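Local coordinates for transcriptional regulator (Pseudomonas aeruginosa, PDB 2WUI), which acts as a TetR-family transcriptional repressor, a key determinant of antibiotic resistance in this bacterium, and probably works by binding DNA, at residues A66-I70 and S101-L106; L166-I170 and R190-A194; E149-L154 and S198-S202. The contacts are given in a common frame with arbitrary orientation. Residues are numbered along the deposited sequence.

Contact 1: residues A66-I70 and S101-L106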
loop_
_atom_site.group_PDB
_atom_site.type_symbol
_atom_site.label_atom_id
_atom_site.label_comp_id
_atom_site.label_asym_id
_atom_site.label_seq_id
_atom_site.Cartn_x
_atom_site.Cartn_y
_atom_site.Cartn_z
ATOM N N ALA A 66 6.100 -21.917 6.389
ATOM C CA ALA A 66 5.587 -21.159 5.252
ATOM C C ALA A 66 6.623 -20.298 4.490
ATOM O O ALA A 66 6.365 -19.878 3.356
ATOM C CB ALA A 66 4.383 -20.328 5.667
ATOM N N PHE A 67 7.789 -20.038 5.078
ATOM C CA PHE A 67 8.833 -19.360 4.302
ATOM C C PHE A 67 9.694 -20.360 3.549
ATOM O O PHE A 67 10.294 -20.028 2.526
ATOM C CB PHE A 67 9.695 -18.431 5.158
ATOM C CG PHE A 67 8.915 -17.340 5.824
ATOM C CD1 PHE A 67 7.660 -16.975 5.345
ATOM C CD2 PHE A 67 9.437 -16.675 6.915
ATOM C CE1 PHE A 67 6.928 -15.973 5.957
ATOM C CE2 PHE A 67 8.721 -15.666 7.531
ATOM C CZ PHE A 67 7.457 -15.315 7.052
ATOM N N GLY A 68 9.752 -21.587 4.057
ATOM C CA GLY A 68 10.405 -22.663 3.337
ATOM C C GLY A 68 9.634 -22.975 2.065
ATOM O O GLY A 68 10.105 -23.707 1.188
ATOM N N GLN A 69 8.435 -22.405 1.966
ATOM C CA GLN A 69 7.569 -22.634 0.819
ATOM C C GLN A 69 7.706 -21.546 -0.248
ATOM O O GLN A 69 7.155 -21.671 -1.342
ATOM C CB GLN A 69 6.111 -22.743 1.273
ATOM C CG GLN A 69 5.824 -23.913 2.223
ATOM C CD GLN A 69 4.337 -24.198 2.354
ATOM O OE1 GLN A 69 3.888 -24.750 3.359
ATOM N NE2 GLN A 69 3.560 -23.813 1.335
ATOM N N ILE A 70 8.422 -20.468 0.073
ATOM C CA ILE A 70 8.715 -19.439 -0.911
ATOM C C ILE A 70 9.791 -19.952 -1.848
ATOM O O ILE A 70 10.880 -20.324 -1.391
ATOM C CB ILE A 70 9.227 -18.153 -0.247
ATOM C CG1 ILE A 70 8.081 -17.162 -0.027
ATOM C CG2 ILE A 70 10.300 -17.492 -1.105
ATOM C CD1 ILE A 70 7.299 -17.379 1.258
ATOM N N SER A 101 -0.553 -21.859 1.877
ATOM C CA SER A 101 -0.266 -21.479 3.253
ATOM C C SER A 101 0.400 -20.101 3.297
ATOM O O SER A 101 0.008 -19.239 4.063
ATOM C CB SER A 101 0.582 -22.538 3.962
ATOM O OG SER A 101 1.963 -22.246 3.876
ATOM N N VAL A 102 1.395 -19.890 2.449
ATOM C CA VAL A 102 2.109 -18.617 2.401
ATOM C C VAL A 102 1.192 -17.389 2.368
ATOM O O VAL A 102 1.436 -16.423 3.096
ATOM C CB VAL A 102 3.100 -18.556 1.209
ATOM C CG1 VAL A 102 2.449 -19.118 -0.048
ATOM C CG2 VAL A 102 3.556 -17.132 0.974
ATOM N N GLN A 103 0.149 -17.395 1.540
ATOM C CA GLN A 103 -0.696 -16.201 1.456
ATOM C C GLN A 103 -1.412 -15.982 2.786
ATOM O O GLN A 103 -1.502 -14.858 3.273
ATOM C CB GLN A 103 -1.691 -16.273 0.295
ATOM C CG GLN A 103 -3.144 -16.467 0.712
ATOM C CD GLN A 103 -3.820 -15.169 1.131
ATOM O OE1 GLN A 103 -5.010 -15.154 1.446
ATOM N NE2 GLN A 103 -3.063 -14.075 1.135
ATOM N N ARG A 104 -1.913 -17.066 3.372
ATOM C CA ARG A 104 -2.471 -17.019 4.721
ATOM C C ARG A 104 -1.498 -16.336 5.691
ATOM O O ARG A 104 -1.740 -15.201 6.128
ATOM C CB ARG A 104 -2.849 -18.432 5.199
ATOM C CG ARG A 104 -4.363 -18.710 5.228
ATOM C CD ARG A 104 -4.773 -20.030 4.557
ATOM N NE ARG A 104 -3.860 -21.142 4.802
ATOM C CZ ARG A 104 -3.754 -22.194 3.991
ATOM N NH1 ARG A 104 -2.900 -23.178 4.271
ATOM N NH2 ARG A 104 -4.501 -22.259 2.887
ATOM N N VAL A 105 -0.394 -17.014 6.004
ATOM C CA VAL A 105 0.628 -16.448 6.882
ATOM C C VAL A 105 0.830 -14.933 6.702
ATOM O O VAL A 105 0.663 -14.170 7.650
ATOM C CB VAL A 105 1.974 -17.163 6.724
ATOM C CG1 VAL A 105 3.043 -16.448 7.514
ATOM C CG2 VAL A 105 1.857 -18.589 7.183
ATOM N N LEU A 106 1.183 -14.491 5.498
ATOM C CA LEU A 106 1.406 -13.062 5.282
ATOM C C LEU A 106 0.209 -12.219 5.704
ATOM O O LEU A 106 0.378 -11.174 6.328
ATOM C CB LEU A 106 1.750 -12.743 3.824
ATOM C CG LEU A 106 3.038 -13.270 3.192
ATOM C CD1 LEU A 106 3.933 -13.906 4.256
ATOM C CD2 LEU A 106 2.716 -14.263 2.078
#

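Contact 2: residues L166-I170 and R190-A194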
loop_
_atom_site.group_PDB
_atom_site.type_symbol
_atom_site.label_atom_id
_atom_site.label_comp_id
_atom_site.label_asym_id
_atom_site.label_seq_id
_atom_site.Cartn_x
_atom_site.Cartn_y
_atom_site.Cartn_z
ATOM N N LEU A 166 6.521 0.043 -7.332
ATOM C CA LEU A 166 5.602 -0.432 -8.357
ATOM C C LEU A 166 4.972 -1.739 -7.897
ATOM O O LEU A 166 3.759 -1.904 -7.954
ATOM C CB LEU A 166 6.313 -0.597 -9.711
ATOM C CG LEU A 166 5.477 -0.765 -10.992
ATOM C CD1 LEU A 166 6.340 -0.925 -12.252
ATOM C CD2 LEU A 166 4.563 -1.959 -10.867
ATOM N N TRP A 167 5.806 -2.672 -7.459
ATOM C CA TRP A 167 5.328 -3.935 -6.923
ATOM C C TRP A 167 4.190 -3.693 -5.931
ATOM O O TRP A 167 3.020 -3.988 -6.219
ATOM C CB TRP A 167 6.480 -4.637 -6.217
ATOM C CG TRP A 167 6.357 -6.104 -6.148
ATOM C CD1 TRP A 167 6.807 -7.009 -7.063
ATOM C CD2 TRP A 167 5.780 -6.853 -5.092
ATOM N NE1 TRP A 167 6.526 -8.287 -6.650
ATOM C CE2 TRP A 167 5.893 -8.222 -5.432
ATOM C CE3 TRP A 167 5.155 -6.509 -3.887
ATOM C CZ2 TRP A 167 5.409 -9.243 -4.619
ATOM C CZ3 TRP A 167 4.672 -7.528 -3.075
ATOM C CH2 TRP A 167 4.802 -8.878 -3.447
ATOM N N ASP A 168 4.544 -3.137 -4.769
ATOM C CA ASP A 168 3.568 -2.790 -3.734
ATOM C C ASP A 168 2.267 -2.202 -4.282
ATOM O O ASP A 168 1.172 -2.672 -3.961
ATOM C CB ASP A 168 4.152 -1.748 -2.780
ATOM C CG ASP A 168 5.407 -2.253 -2.053
ATOM O OD1 ASP A 168 5.890 -3.354 -2.404
ATOM O OD2 ASP A 168 5.918 -1.564 -1.135
ATOM N N GLY A 169 2.392 -1.168 -5.103
ATOM C CA GLY A 169 1.286 -0.671 -5.910
ATOM C C GLY A 169 0.366 -1.699 -6.568
ATOM O O GLY A 169 -0.846 -1.616 -6.381
ATOM N N ILE A 170 0.893 -2.640 -7.357
ATOM C CA ILE A 170 0.002 -3.624 -7.982
ATOM C C ILE A 170 -0.466 -4.663 -6.961
ATOM O O ILE A 170 -1.598 -5.148 -7.029
ATOM C CB ILE A 170 0.591 -4.297 -9.268
ATOM C CG1 ILE A 170 1.691 -5.291 -8.926
ATOM C CG2 ILE A 170 1.152 -3.235 -10.236
ATOM C CD1 ILE A 170 3.082 -4.685 -9.142
ATOM N N ARG A 190 3.209 -7.467 -17.752
ATOM C CA ARG A 190 3.400 -6.325 -18.628
ATOM C C ARG A 190 3.856 -5.128 -17.802
ATOM O O ARG A 190 4.859 -4.487 -18.113
ATOM C CB ARG A 190 2.120 -6.004 -19.405
ATOM C CG ARG A 190 1.758 -7.046 -20.466
ATOM C CD ARG A 190 1.101 -6.379 -21.675
ATOM N NE ARG A 190 -0.356 -6.276 -21.577
ATOM C CZ ARG A 190 -1.073 -5.347 -22.208
ATOM N NH1 ARG A 190 -0.457 -4.430 -22.939
ATOM N NH2 ARG A 190 -2.394 -5.311 -22.101
ATOM N N MET A 191 3.142 -4.830 -16.730
ATOM C CA MET A 191 3.516 -3.671 -15.932
ATOM C C MET A 191 4.942 -3.809 -15.426
ATOM O O MET A 191 5.732 -2.859 -15.515
ATOM C CB MET A 191 2.538 -3.446 -14.789
ATOM C CG MET A 191 1.101 -3.596 -15.232
ATOM S SD MET A 191 -0.047 -2.947 -14.011
ATOM C CE MET A 191 -0.262 -1.296 -14.648
ATOM N N PHE A 192 5.286 -4.987 -14.918
ATOM C CA PHE A 192 6.635 -5.169 -14.407
ATOM C C PHE A 192 7.672 -4.939 -15.485
ATOM O O PHE A 192 8.655 -4.237 -15.259
ATOM C CB PHE A 192 6.805 -6.553 -13.812
ATOM C CG PHE A 192 6.180 -6.705 -12.458
ATOM C CD1 PHE A 192 6.692 -6.029 -11.375
ATOM C CD2 PHE A 192 5.091 -7.528 -12.268
ATOM C CE1 PHE A 192 6.130 -6.163 -10.134
ATOM C CE2 PHE A 192 4.522 -7.671 -11.016
ATOM C CZ PHE A 192 5.048 -6.987 -9.948
ATOM N N ARG A 193 7.456 -5.535 -16.658
ATOM C CA ARG A 193 8.397 -5.397 -17.769
ATOM C C ARG A 193 8.558 -3.935 -18.094
ATOM O O ARG A 193 9.678 -3.430 -18.173
ATOM C CB ARG A 193 7.897 -6.141 -18.996
ATOM C CG ARG A 193 7.935 -7.650 -18.820
ATOM C CD ARG A 193 8.010 -8.344 -20.164
ATOM N NE ARG A 193 9.140 -9.264 -20.210
ATOM C CZ ARG A 193 9.061 -10.538 -19.862
ATOM N NH1 ARG A 193 10.136 -11.313 -19.914
ATOM N NH2 ARG A 193 7.899 -11.032 -19.468
ATOM N N ALA A 194 7.425 -3.254 -18.244
ATOM C CA ALA A 194 7.411 -1.819 -18.516
ATOM C C ALA A 194 8.090 -1.042 -17.392
ATOM O O ALA A 194 8.581 0.062 -17.585
ATOM C CB ALA A 194 5.987 -1.330 -18.713
#

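Contact 3: residues E149-L154 and S198-S202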
loop_
_atom_site.group_PDB
_atom_site.type_symbol
_atom_site.label_atom_id
_atom_site.label_comp_id
_atom_site.label_asym_id
_atom_site.label_seq_id
_atom_site.Cartn_x
_atom_site.Cartn_y
_atom_site.Cartn_z
ATOM N N GLU A 149 23.783 -5.085 -18.627
ATOM C CA GLU A 149 22.357 -5.002 -18.968
ATOM C C GLU A 149 21.681 -3.650 -18.653
ATOM O O GLU A 149 20.561 -3.416 -19.119
ATOM C CB GLU A 149 21.545 -6.127 -18.303
ATOM C CG GLU A 149 22.143 -7.534 -18.417
ATOM C CD GLU A 149 21.409 -8.565 -17.543
ATOM O OE1 GLU A 149 20.267 -8.266 -17.104
ATOM O OE2 GLU A 149 21.970 -9.669 -17.299
ATOM N N LEU A 150 22.314 -2.788 -17.852
ATOM C CA LEU A 150 21.712 -1.485 -17.496
ATOM C C LEU A 150 22.745 -0.355 -17.376
ATOM O O LEU A 150 23.914 -0.599 -17.079
ATOM C CB LEU A 150 20.892 -1.555 -16.194
ATOM C CG LEU A 150 19.641 -2.429 -16.010
ATOM C CD1 LEU A 150 18.906 -2.021 -14.741
ATOM C CD2 LEU A 150 18.689 -2.379 -17.198
ATOM N N PRO A 151 22.311 0.895 -17.584
ATOM C CA PRO A 151 23.272 2.001 -17.641
ATOM C C PRO A 151 24.151 2.111 -16.401
ATOM O O PRO A 151 23.647 2.323 -15.283
ATOM C CB PRO A 151 22.393 3.253 -17.695
ATOM C CG PRO A 151 20.977 2.806 -17.642
ATOM C CD PRO A 151 20.926 1.323 -17.835
ATOM N N ALA A 152 25.464 2.002 -16.584
ATOM C CA ALA A 152 26.361 2.394 -15.510
ATOM C C ALA A 152 26.016 3.846 -15.349
ATOM O O ALA A 152 25.721 4.517 -16.343
ATOM C CB ALA A 152 27.803 2.236 -15.915
ATOM N N ARG A 153 26.040 4.335 -14.118
ATOM C CA ARG A 153 25.520 5.669 -13.825
ATOM C C ARG A 153 24.002 5.602 -13.737
ATOM O O ARG A 153 23.320 6.630 -13.801
ATOM C CB ARG A 153 25.952 6.723 -14.862
ATOM C CG ARG A 153 27.462 6.864 -15.015
ATOM C CD ARG A 153 27.875 8.303 -15.327
ATOM N NE ARG A 153 27.832 9.154 -14.135
ATOM C CZ ARG A 153 26.890 10.062 -13.896
ATOM N NH1 ARG A 153 26.930 10.785 -12.779
ATOM N NH2 ARG A 153 25.912 10.253 -14.777
ATOM N N LEU A 154 23.471 4.394 -13.597
ATOM C CA LEU A 154 22.093 4.281 -13.171
ATOM C C LEU A 154 22.122 4.523 -11.681
ATOM O O LEU A 154 22.980 3.971 -10.991
ATOM C CB LEU A 154 21.540 2.891 -13.448
ATOM C CG LEU A 154 20.148 2.667 -12.856
ATOM C CD1 LEU A 154 19.174 3.704 -13.374
ATOM C CD2 LEU A 154 19.637 1.281 -13.164
ATOM N N SER A 198 11.924 1.245 -17.893
ATOM C CA SER A 198 12.175 2.623 -17.519
ATOM C C SER A 198 13.530 2.705 -16.848
ATOM O O SER A 198 14.229 3.689 -17.014
ATOM C CB SER A 198 11.077 3.190 -16.642
ATOM O OG SER A 198 11.263 2.738 -15.319
ATOM N N LEU A 199 13.939 1.665 -16.131
ATOM C CA LEU A 199 15.296 1.693 -15.583
ATOM C C LEU A 199 16.253 1.795 -16.749
ATOM O O LEU A 199 17.215 2.561 -16.711
ATOM C CB LEU A 199 15.647 0.454 -14.749
ATOM C CG LEU A 199 14.783 0.006 -13.567
ATOM C CD1 LEU A 199 15.674 -0.650 -12.532
ATOM C CD2 LEU A 199 14.010 1.150 -12.942
ATOM N N ARG A 200 15.968 1.026 -17.792
ATOM C CA ARG A 200 16.875 0.900 -18.929
ATOM C C ARG A 200 16.988 2.182 -19.714
ATOM O O ARG A 200 18.089 2.606 -20.060
ATOM C CB ARG A 200 16.421 -0.216 -19.872
ATOM C CG ARG A 200 17.503 -0.655 -20.839
ATOM C CD ARG A 200 17.028 -1.711 -21.844
ATOM N NE ARG A 200 15.939 -1.211 -22.676
ATOM C CZ ARG A 200 14.736 -1.774 -22.738
ATOM N NH1 ARG A 200 14.485 -2.875 -22.033
ATOM N NH2 ARG A 200 13.791 -1.245 -23.514
ATOM N N SER A 201 15.855 2.817 -19.986
ATOM C CA SER A 201 15.841 3.898 -20.958
ATOM C C SER A 201 15.258 5.186 -20.416
ATOM O O SER A 201 14.661 5.961 -21.162
ATOM C CB SER A 201 14.995 3.478 -22.152
ATOM O OG SER A 201 13.646 3.311 -21.739
ATOM N N SER A 202 15.401 5.444 -19.129
ATOM C CA SER A 202 14.794 6.658 -18.631
ATOM C C SER A 202 15.797 7.493 -17.897
ATOM O O SER A 202 16.322 7.064 -16.864
ATOM C CB SER A 202 13.578 6.384 -17.757
ATOM O OG SER A 202 12.654 7.451 -17.874
#

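Contact 1: residues A66-I70 and S101-L106
Begin at A66, where the two backbones run closest: its CA lies 5.2 Å from CA of V102. The small methyl allows this, with A66 CB 3.4 Å from V105 CG2 and 3.6 Å from S101 OG. F67 starts out pointing away, but its ring swings back, so that F67 CE1 comes to 4.0 Å from L106 CD1, which lies at the ring edge, and 4.2 Å from V105 CG1. A type I turn from F67 to I70, closed by I70 N to F67 O at 3.1 Å, then reverses the chain. From it Q69 OE1 accepts a weak hydrogen bond from S101 OG (3.2 Å), and I70 CD1 rests 3.8 Å from V102 CG2. As in other TetR-family proteins, helix 55-67 probably links the DNA-binding domain to the regulatory domain, and this is its C-terminal end. Helix 101-110 packs against it, V105 also touching M62 and C63, while S101 leans on E21 of helix 11-26 and R104 forms a salt bridge to that same E21.

Contact 2: residues L166-I170 and R190-A194
F192 is the bump to look at first. Its CA-to-CB bond runs sideways, yet the ring turns in toward helix 156-174 and lies against the indole of W167, with I170 beside it. F192 CE1 comes to 3.3 Å from W167 CD1, and the phenyl ring and the five-membered ring of W167 sit with centroids 5.2 Å apart and planes at 49°, an oblique aromatic meeting. Of all the residues here, F192 has the most surface covered by the opposite segment.

L166, I170 and M191 each give up less area than F192, and they fit past one another. M191 points across, its sulphur SD lying 4.0 Å from I170 CG2, while L166 extends the other way with both chi angles t, so that its CD1 settles against the M191 backbone, 3.8 Å from M191 O. These long side chains span a wide gap: the local axes stay 10.8 Å apart and run nearly antiparallel, at 162°. Helices 156-174 and 185-201 are the pair that TetR-family proteins typically contribute to a four-helix dimer interface, and the model agrees, since L166, I170 and M191 also pack on Y162, S165 and L158 of the second subunit.

Toward the chain's own interior, helix 81-97 supplies the next layer. The indole of W167 lies with its plane about 15° from that of F92 and donates from NE1 to G89 O, and F192 touches M90 of that helix.

Contact 3: residues E149-L154 and S198-S202
Two leucines and a proline in the 149-154 loop, which links helix 120-146 to helix 156-174, close over the C-terminal end of helix 185-201, beside the surface that meets the second subunit. L150, with chi1 m and chi2 t, starts sideways but brings its fork back to straddle two neighbouring residues: L150 CD1 is 4.1 Å from L199 CB, and L150 CD2 is 4.1 Å from R200 CB. P151 points toward the helix backbone, and P151 CG lies 3.9 Å from L199 O and 3.8 Å from R200 O. The chain then folds through a type II turn from P151 to L154, with R153 taking the positive phi (79°) of the third position. That reversal brings L154 back to face the helix. In its t, p rotamer, L154 CD1 sits 4.0 Å from L199 O and L154 CD2 4.4 Å from L199 CB.

L199 therefore has L150 and L154 against the base of its side chain. R200 behaves differently: its first carbons stay in the contact, CB against L150 and CG 4.5 Å from E149 O. Beyond them, with chi3 p, the side chain leads away, and NH2 makes a salt bridge with D197. The E149 carboxylate also bonds outside the pair, OE2 accepting from A81 N.

Around this end of the molecule, L199 continues on to A159, Y162 and L163 of helix 156-174 and I141 of helix 120-146. L150 reaches A144 and L82, R153 pairs by backbone with L207 in the C-terminal tail, and S198 packs on A194 of the second subunit.

Overall arrangement
The three contacts string out along the molecule. Contact 1 lies nearest the chain's centre (8 Å), where helix 55-67 probably links DNA-binding and regulatory domains; contacts 2 and 3 lie 16 and 27 Å from that centre. Contact 2 is buried, contacts 1 and 3 only partly, yet contact 1 covers slightly more area than contact 2. Contacts 2 and 3 share helix 185-201, their centres about 17 Å apart, and both border the second subunit, whereas contact 1 touches no other chain. Contact 1 mixes aliphatic and phenyl packing with one weak hydrogen bond; contact 2 combines an aromatic pair with aliphatic chains and a thioether; contact 3 is aliphatic, its charged ends taken up by partners outside the two segments.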